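Local coordinates for nonribosomal peptide synthase (Streptomyces sp. MJ635-86F5, PDB 5JJP), which probably activates an aliphatic beta-amino acid as its adenylate at the expense of ATP, as an adenylation enzyme of nonribosomal peptide synthesis, at residues A[202-205]-A[206-210]. Sequence-based numbering, arbitrary orientation.
Sequences RANI and AFHRG
Asn204 lays its side-chain amide against the imidazole of His208, one helical turn on, with the two planes 83° apart. ND2 comes up at the ring edge, in the imidazole plane, 3.2 Å from NE2 of His208. CG of Asn204 lies anti to its own backbone N (chi1 -160°), which sets the amide on the carbonyl side, where ND2 can meet that edge. The benzyl group of Phe207 runs alongside in the same direction, its ring within 8° of the amide plane, and CD2 of Phe207 sits over one face of the imidazole, offset toward the rim. The three flat groups thus form a buried cluster, with Met335 touching Asn204 and Phe207, and Tyr34 and Leu240 touching His208. With an alanine here instead of Asn204 the amide is gone, which would probably open a gap beside Phe207 and cost NE2 of His208 one polar neighbour.

The backbone carries the i to i+4 bonds of helix 201-212, which directly follows strand 196-200 in the AMP-binding region of this ANL-clan enzyme. Arg209 N reaches Ile205 O at 2.9 Å. Arg209 has CG anti to its carbonyl carbon, 3.4 Å from Ile205 O; a bend at chi3 then lets NH2 donate to a water that in turn donates to Arg202 O, a carbonyl already bonded to Ala206 N. One flank of the helix is therefore buried and polar-aromatic, while on the exposed one a guanidinium and a water supplement the backbone bonding.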
loop_
_atom_site.group_PDB
_atom_site.type_symbol
_atom_site.label_atom_id
_atom_site.label_comp_id
_atom_site.label_asym_id
_atom_site.label_seq_id
_atom_site.Cartn_x
_atom_site.Cartn_y
_atom_site.Cartn_z
ATOM N N ARG A 202 6.685 -0.943 12.047
ATOM C CA ARG A 202 5.702 -0.948 13.110
ATOM C C ARG A 202 4.416 -0.309 12.610
ATOM O O ARG A 202 3.317 -0.806 12.866
ATOM C CB ARG A 202 6.347 -0.196 14.265
ATOM C CG ARG A 202 5.456 0.294 15.367
ATOM C CD ARG A 202 6.241 0.953 16.499
ATOM N NE ARG A 202 6.640 2.325 16.235
ATOM C CZ ARG A 202 7.118 3.161 17.178
ATOM N NH1 ARG A 202 7.247 2.776 18.430
ATOM N NH2 ARG A 202 7.504 4.394 16.870
ATOM N N ALA A 203 4.542 0.811 11.898
ATOM C CA ALA A 203 3.367 1.597 11.531
ATOM C C ALA A 203 2.574 0.867 10.492
ATOM O O ALA A 203 1.342 0.866 10.542
ATOM C CB ALA A 203 3.743 2.965 11.022
ATOM N N ASN A 204 3.255 0.317 9.506
ATOM C CA ASN A 204 2.538 -0.358 8.450
ATOM C C ASN A 204 1.946 -1.679 8.926
ATOM O O ASN A 204 0.823 -2.038 8.573
ATOM C CB ASN A 204 3.366 -0.510 7.165
ATOM C CG ASN A 204 2.481 -0.770 5.952
ATOM O OD1 ASN A 204 1.465 -0.057 5.729
ATOM N ND2 ASN A 204 2.778 -1.805 5.241
ATOM N N ILE A 205 2.657 -2.347 9.819
ATOM C CA ILE A 205 2.115 -3.541 10.472
ATOM C C ILE A 205 0.842 -3.182 11.240
ATOM O O ILE A 205 -0.158 -3.924 11.208
ATOM C CB ILE A 205 3.166 -4.205 11.355
ATOM C CG1 ILE A 205 4.205 -4.916 10.485
ATOM C CG2 ILE A 205 2.530 -5.252 12.260
ATOM C CD1 ILE A 205 5.453 -5.272 11.223
ATOM N N ALA A 206 0.828 -2.005 11.841
ATOM C CA ALA A 206 -0.354 -1.616 12.659
ATOM C C ALA A 206 -1.553 -1.390 11.749
ATOM O O ALA A 206 -2.660 -1.697 12.092
ATOM C CB ALA A 206 -0.047 -0.368 13.478
ATOM N N PHE A 207 -1.290 -0.849 10.569
ATOM C CA PHE A 207 -2.279 -0.702 9.580
ATOM C C PHE A 207 -2.931 -2.069 9.197
ATOM O O PHE A 207 -4.124 -2.206 9.226
ATOM C CB PHE A 207 -1.698 -0.050 8.364
ATOM C CG PHE A 207 -2.684 0.100 7.260
ATOM C CD1 PHE A 207 -3.714 1.003 7.359
ATOM C CD2 PHE A 207 -2.633 -0.734 6.126
ATOM C CE1 PHE A 207 -4.683 1.103 6.360
ATOM C CE2 PHE A 207 -3.574 -0.628 5.132
ATOM C CZ PHE A 207 -4.594 0.298 5.242
ATOM N N HIS A 208 -2.126 -3.042 8.785
ATOM C CA HIS A 208 -2.653 -4.326 8.368
ATOM C C HIS A 208 -3.378 -5.011 9.532
ATOM O O HIS A 208 -4.440 -5.564 9.350
ATOM C CB HIS A 208 -1.537 -5.175 7.793
ATOM C CG HIS A 208 -1.000 -4.598 6.544
ATOM N ND1 HIS A 208 -1.785 -4.441 5.423
ATOM C CD2 HIS A 208 0.182 -4.005 6.269
ATOM C CE1 HIS A 208 -1.085 -3.836 4.485
ATOM N NE2 HIS A 208 0.105 -3.537 4.984
ATOM N N ARG A 209 -2.825 -4.905 10.734
ATOM C CA ARG A 209 -3.483 -5.473 11.884
ATOM C C ARG A 209 -4.894 -4.917 12.072
ATOM O O ARG A 209 -5.848 -5.663 12.339
ATOM C CB ARG A 209 -2.684 -5.197 13.158
ATOM C CG ARG A 209 -1.504 -6.102 13.394
ATOM C CD ARG A 209 -1.176 -6.013 14.890
ATOM N NE ARG A 209 -0.515 -4.793 15.169
ATOM C CZ ARG A 209 -0.851 -3.826 16.025
ATOM N NH1 ARG A 209 -1.856 -3.901 16.892
ATOM N NH2 ARG A 209 -0.056 -2.742 16.022
ATOM N N GLY A 210 -5.003 -3.594 12.038
ATOM C CA GLY A 210 -6.293 -2.949 12.171
ATOM C C GLY A 210 -7.235 -3.375 11.044
ATOM O O GLY A 210 -8.377 -3.749 11.317
HETATM O O HOH W 1 2.652 -2.602 15.000
#